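Local coordinates for protein F9 (Vaccinia virus, PDB 6CJ6) that serves as a component of the vaccinia virus entry-fusion complex, which mediates membrane fusion and delivery of the virion core into the host cytoplasm, at residues L13-Y18 with C149-I154; L122-C127 with L137-T142. All blocks are in the same frame, centred on the assembly; numbering follows the deposited sequence.

Interaction 1 of 2, residues L13-Y18 with C149-I154; sequences LFIDSY and CGLQTI. With PDO (1,3-propandiol), chain X; MOH (methanol), chain B.
Helix segments 13-18 and 149-154 run nearly antiparallel, at 151°, yet their axes come no closer than 12.2 Å, a spacing at which long side chains have to bridge the gap. F14 does most of this work. A chi1 of 164° turns CG away from the backbone N and sends the ring toward helix 145-158, where it meets two residues one turn apart. I154 lays its CG2 methyl over one face in a CH-pi contact, 3.9 Å from the ring centroid and 16° off the normal, while its CD1 lies on that same side, beyond the rim, 3.7 Å from F14 CZ. L151 comes instead at the edge: its CD1 lies in the ring plane, 3.7 Å from F14 CE2. The opposite face carries CB of Y18 from the ring's own helix. I15 adds a looser touch, its CD1 standing 4.3 Å from L151 CD1. Helix 59-74 also borders the contact, with S69 on F14 and M66 on L151. C149, on the same helix as L151, forms a disulfide with C107 of helix 102-113. The arrangement is apolar helix-helix packing near the centre of the chain, within the helical bundle of the L1/F9 fold.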
loop_
_atom_site.group_PDB
_atom_site.type_symbol
_atom_site.label_atom_id
_atom_site.label_comp_id
_atom_site.label_asym_id
_atom_site.label_seq_id
_atom_site.Cartn_x
_atom_site.Cartn_y
_atom_site.Cartn_z
ATOM N N LEU A 13 9.204 1.103 4.316
ATOM C CA LEU A 13 10.140 0.896 3.216
ATOM C C LEU A 13 9.406 0.744 1.891
ATOM O O LEU A 13 9.857 1.262 0.861
ATOM C CB LEU A 13 11.017 -0.325 3.494
ATOM C CG LEU A 13 11.784 -0.296 4.817
ATOM C CD1 LEU A 13 12.728 -1.484 4.921
ATOM C CD2 LEU A 13 12.542 1.016 4.968
ATOM N N PHE A 14 8.269 0.044 1.895
ATOM C CA PHE A 14 7.517 -0.158 0.661
ATOM C C PHE A 14 6.982 1.160 0.121
ATOM O O PHE A 14 7.166 1.484 -1.059
ATOM C CB PHE A 14 6.372 -1.147 0.896
ATOM C CG PHE A 14 5.320 -1.131 -0.184
ATOM C CD1 PHE A 14 5.492 -1.857 -1.351
ATOM C CD2 PHE A 14 4.160 -0.387 -0.029
ATOM C CE1 PHE A 14 4.527 -1.840 -2.345
ATOM C CE2 PHE A 14 3.195 -0.364 -1.017
ATOM C CZ PHE A 14 3.378 -1.093 -2.179
ATOM N N ILE A 15 6.308 1.938 0.970
ATOM C CA ILE A 15 5.648 3.141 0.477
ATOM C C ILE A 15 6.672 4.173 0.021
ATOM O O ILE A 15 6.457 4.878 -0.971
ATOM C CB ILE A 15 4.640 3.694 1.503
ATOM C CG1 ILE A 15 3.724 4.724 0.836
ATOM C CG2 ILE A 15 5.347 4.298 2.707
ATOM C CD1 ILE A 15 2.936 4.165 -0.333
ATOM N N ASP A 16 7.808 4.267 0.717
ATOM C CA ASP A 16 8.856 5.187 0.288
ATOM C C ASP A 16 9.366 4.818 -1.097
ATOM O O ASP A 16 9.599 5.697 -1.936
ATOM C CB ASP A 16 9.998 5.191 1.304
ATOM C CG ASP A 16 9.608 5.851 2.611
ATOM O OD1 ASP A 16 8.530 6.477 2.657
ATOM O OD2 ASP A 16 10.376 5.741 3.592
ATOM N N SER A 17 9.536 3.519 -1.356
ATOM C CA SER A 17 9.884 3.058 -2.696
ATOM C C SER A 17 8.765 3.354 -3.684
ATOM O O SER A 17 9.015 3.827 -4.799
ATOM C CB SER A 17 10.164 1.556 -2.664
ATOM O OG SER A 17 10.197 1.017 -3.974
ATOM N N TYR A 18 7.523 3.078 -3.289
ATOM C CA TYR A 18 6.397 3.241 -4.201
ATOM C C TYR A 18 6.154 4.710 -4.528
ATOM O O TYR A 18 5.797 5.045 -5.663
ATOM C CB TYR A 18 5.151 2.592 -3.595
ATOM C CG TYR A 18 3.925 2.648 -4.473
ATOM C CD1 TYR A 18 3.982 2.264 -5.808
ATOM C CD2 TYR A 18 2.704 3.062 -3.962
ATOM C CE1 TYR A 18 2.860 2.309 -6.610
ATOM C CE2 TYR A 18 1.576 3.109 -4.758
ATOM C CZ TYR A 18 1.661 2.732 -6.079
ATOM O OH TYR A 18 0.540 2.780 -6.873
ATOM N N CYS A 149 -7.409 -0.854 -3.419
ATOM C CA CYS A 149 -7.550 -2.174 -2.811
ATOM C C CYS A 149 -6.204 -2.873 -2.698
ATOM O O CYS A 149 -5.934 -3.564 -1.707
ATOM C CB CYS A 149 -8.510 -3.027 -3.636
ATOM S SG CYS A 149 -8.368 -4.807 -3.342
ATOM N N GLY A 150 -5.349 -2.715 -3.709
ATOM C CA GLY A 150 -4.035 -3.331 -3.649
ATOM C C GLY A 150 -3.178 -2.751 -2.542
ATOM O O GLY A 150 -2.518 -3.488 -1.805
ATOM N N LEU A 151 -3.183 -1.426 -2.403
ATOM C CA LEU A 151 -2.433 -0.799 -1.321
ATOM C C LEU A 151 -2.964 -1.237 0.039
ATOM O O LEU A 151 -2.188 -1.485 0.970
ATOM C CB LEU A 151 -2.492 0.721 -1.469
ATOM C CG LEU A 151 -1.579 1.544 -0.563
ATOM C CD1 LEU A 151 -0.127 1.158 -0.775
ATOM C CD2 LEU A 151 -1.781 3.029 -0.814
ATOM N N GLN A 152 -4.289 -1.354 0.167
ATOM C CA GLN A 152 -4.884 -1.766 1.435
ATOM C C GLN A 152 -4.407 -3.154 1.842
ATOM O O GLN A 152 -3.974 -3.364 2.982
ATOM C CB GLN A 152 -6.411 -1.730 1.341
ATOM C CG GLN A 152 -7.089 -2.644 2.355
ATOM C CD GLN A 152 -8.581 -2.420 2.457
ATOM O OE1 GLN A 152 -9.050 -1.283 2.493
ATOM N NE2 GLN A 152 -9.337 -3.507 2.508
ATOM N N THR A 153 -4.486 -4.118 0.920
ATOM C CA THR A 153 -4.003 -5.463 1.210
ATOM C C THR A 153 -2.542 -5.437 1.645
ATOM O O THR A 153 -2.150 -6.140 2.583
ATOM C CB THR A 153 -4.178 -6.352 -0.022
ATOM O OG1 THR A 153 -5.499 -6.183 -0.550
ATOM C CG2 THR A 153 -3.969 -7.822 0.339
ATOM N N ILE A 154 -1.730 -4.610 0.986
ATOM C CA ILE A 154 -0.314 -4.510 1.328
ATOM C C ILE A 154 -0.120 -3.832 2.684
ATOM O O ILE A 154 0.742 -4.240 3.473
ATOM C CB ILE A 154 0.456 -3.811 0.193
ATOM C CG1 ILE A 154 0.494 -4.713 -1.045
ATOM C CG2 ILE A 154 1.860 -3.428 0.639
ATOM C CD1 ILE A 154 1.235 -4.117 -2.210
HETATM C C1 PDO X . 13.791 2.677 -2.988
HETATM O O1 PDO X . 12.901 2.999 -1.913
HETATM C C2 PDO X . 12.987 2.158 -4.175
HETATM C C3 PDO X . 12.589 3.298 -5.104
HETATM O O3 PDO X . 11.704 2.802 -6.115
HETATM C C MOH B . -12.310 -2.060 2.848
HETATM O O MOH B . -12.041 -1.035 1.912
#

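Interaction 2 of 2, residues L122-C127 with L137-T142; sequences LDIGEC and LQIVNT. With MOH (methanol), chain C.
L122, I124 and C127 meet L137 and I139 across two different sheets: the axes of strand segments 122-127 and 137-141 run almost antiparallel, at 163°, but come no closer than 10.4 Å, so side chains make the contact rather than a backbone ladder. The apolar residues interlock. L122 and I139 lie alongside, pointing opposite ways, which brings L122 CD2 to 3.6 Å from I139 CG2. I124 serves two partners. Its CG1 sits between the backbone N and the carbonyl carbon (chi1 66°), and the branch ends with CD1 3.6 Å from L137 CD2; the other branch, CG2, faces I139 CD1 at 4.1 Å, the two isoleucines set roughly perpendicular. L137 CD2 is thus shared, for C127 SG approaches the same methyl to 4.0 Å, and that sulfur is itself tied to C47 in a disulfide. Beyond I124 the chain changes course at G125, which has a positive phi. An Asx turn from D123 closes here: G125 N donates to D123 OD1 over 2.9 Å, meeting the oxygen from above the carboxylate plane, 46° out of it. The other carboxylate oxygen, OD2, forms a salt bridge with K156. The contact is the buried interior of a face-to-face sheet packing. Strand 119-127 lies between strands 36-41 and 43-44, whereas strand 133-141 lies between strands 5-6 and 47-53; helix 145-158 borders both, with Q152 against L122, V155 against I124 and L151 against V140, while helix 10-24 meets the second strand at L137 and Q138.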
loop_
_atom_site.group_PDB
_atom_site.type_symbol
_atom_site.label_atom_id
_atom_site.label_comp_id
_atom_site.label_asym_id
_atom_site.label_seq_id
_atom_site.Cartn_x
_atom_site.Cartn_y
_atom_site.Cartn_z
ATOM N N LEU A 122 -11.072 2.852 3.285
ATOM C CA LEU A 122 -9.812 2.122 3.324
ATOM C C LEU A 122 -9.561 1.605 4.733
ATOM O O LEU A 122 -9.615 2.375 5.699
ATOM C CB LEU A 122 -8.649 3.008 2.868
ATOM C CG LEU A 122 -7.587 2.264 2.055
ATOM C CD1 LEU A 122 -8.245 1.536 0.896
ATOM C CD2 LEU A 122 -6.524 3.217 1.545
ATOM N N ASP A 123 -9.281 0.307 4.844
ATOM C CA ASP A 123 -9.045 -0.357 6.123
ATOM C C ASP A 123 -7.539 -0.547 6.286
ATOM O O ASP A 123 -6.912 -1.269 5.505
ATOM C CB ASP A 123 -9.774 -1.701 6.147
ATOM C CG ASP A 123 -9.649 -2.426 7.478
ATOM O OD1 ASP A 123 -8.991 -1.903 8.401
ATOM O OD2 ASP A 123 -10.219 -3.531 7.601
ATOM N N ILE A 124 -6.961 0.097 7.299
ATOM C CA ILE A 124 -5.520 0.030 7.509
ATOM C C ILE A 124 -5.181 -1.038 8.540
ATOM O O ILE A 124 -4.019 -1.187 8.930
ATOM C CB ILE A 124 -4.925 1.394 7.900
ATOM C CG1 ILE A 124 -5.447 1.838 9.269
ATOM C CG2 ILE A 124 -5.221 2.447 6.836
ATOM C CD1 ILE A 124 -4.745 3.054 9.796
ATOM N N GLY A 125 -6.184 -1.788 8.985
ATOM C CA GLY A 125 -5.943 -2.829 9.967
ATOM C C GLY A 125 -5.582 -2.296 11.339
ATOM O O GLY A 125 -6.409 -1.667 12.001
ATOM N N GLU A 126 -4.351 -2.541 11.781
ATOM C CA GLU A 126 -3.907 -2.186 13.124
ATOM C C GLU A 126 -2.788 -1.162 13.024
ATOM O O GLU A 126 -1.706 -1.468 12.508
ATOM C CB GLU A 126 -3.400 -3.420 13.871
ATOM C CG GLU A 126 -4.301 -4.637 13.772
ATOM C CD GLU A 126 -3.515 -5.938 13.776
ATOM O OE1 GLU A 126 -2.273 -5.887 13.918
ATOM O OE2 GLU A 126 -4.137 -7.011 13.629
ATOM N N CYS A 127 -3.037 0.042 13.532
ATOM C CA CYS A 127 -2.051 1.121 13.550
ATOM C C CYS A 127 -1.764 1.454 15.013
ATOM O O CYS A 127 -2.389 2.349 15.590
ATOM C CB CYS A 127 -2.577 2.340 12.790
ATOM S SG CYS A 127 -1.339 3.618 12.497
ATOM N N LEU A 137 2.015 5.944 8.740
ATOM C CA LEU A 137 1.317 5.105 7.763
ATOM C C LEU A 137 0.882 6.003 6.606
ATOM O O LEU A 137 -0.214 6.568 6.620
ATOM C CB LEU A 137 0.132 4.407 8.417
ATOM C CG LEU A 137 -0.197 3.008 7.911
ATOM C CD1 LEU A 137 1.042 2.143 7.977
ATOM C CD2 LEU A 137 -1.315 2.403 8.737
ATOM N N GLN A 138 1.749 6.133 5.604
ATOM C CA GLN A 138 1.456 6.952 4.435
ATOM C C GLN A 138 0.515 6.199 3.504
ATOM O O GLN A 138 0.870 5.141 2.974
ATOM C CB GLN A 138 2.754 7.299 3.712
ATOM C CG GLN A 138 3.641 8.249 4.485
ATOM C CD GLN A 138 5.104 8.053 4.175
ATOM O OE1 GLN A 138 5.754 7.167 4.733
ATOM N NE2 GLN A 138 5.635 8.878 3.279
ATOM N N ILE A 139 -0.682 6.744 3.303
ATOM C CA ILE A 139 -1.694 6.155 2.433
ATOM C C ILE A 139 -1.871 7.081 1.238
ATOM O O ILE A 139 -2.214 8.260 1.402
ATOM C CB ILE A 139 -3.023 5.931 3.177
ATOM C CG1 ILE A 139 -3.000 4.603 3.939
ATOM C CG2 ILE A 139 -4.193 5.936 2.212
ATOM C CD1 ILE A 139 -2.167 4.610 5.193
ATOM N N VAL A 140 -1.631 6.559 0.038
ATOM C CA VAL A 140 -1.697 7.347 -1.187
ATOM C C VAL A 140 -2.870 6.864 -2.029
ATOM O O VAL A 140 -3.001 5.665 -2.302
ATOM C CB VAL A 140 -0.371 7.309 -1.970
ATOM C CG1 VAL A 140 0.095 5.880 -2.187
ATOM C CG2 VAL A 140 -0.516 8.037 -3.298
ATOM N N ASN A 141 -3.730 7.799 -2.425
ATOM C CA ASN A 141 -4.840 7.511 -3.322
ATOM C C ASN A 141 -4.359 7.672 -4.757
ATOM O O ASN A 141 -3.856 8.737 -5.128
ATOM C CB ASN A 141 -5.991 8.482 -3.068
ATOM C CG ASN A 141 -7.116 8.321 -4.073
ATOM O OD1 ASN A 141 -7.434 7.204 -4.487
ATOM N ND2 ASN A 141 -7.714 9.435 -4.485
ATOM N N THR A 142 -4.518 6.626 -5.567
ATOM C CA THR A 142 -4.217 6.722 -6.990
ATOM C C THR A 142 -5.469 6.813 -7.854
ATOM O O THR A 142 -5.405 6.536 -9.055
ATOM C CB THR A 142 -3.311 5.583 -7.458
ATOM O OG1 THR A 142 -3.889 4.322 -7.093
ATOM C CG2 THR A 142 -1.916 5.736 -6.862
HETATM C C MOH C . -2.140 2.786 -5.200
HETATM O O MOH C . -3.244 3.054 -4.359
#

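How the interactions relate
The centres of the two interactions lie 9 Å apart, and together they illustrate how a small fold can be built in layers: helix on helix in interaction 1, sheet on sheet in interaction 2. Both strands of interaction 2 fall between the two helices of interaction 1 in sequence: helix 10-24 comes first, strands 119-127 and 133-141 follow, and helix 145-158 comes directly after the second strand. That last helix joins the layers. Its Q152 OE1 is 2.8 Å from D123 N, a probable hydrogen bond, and L151 CD2 packs 3.3 Å from V140 O. An early helix and the last one thus pack together, and both also touch strand 133-141, joining the helical part to the sheets.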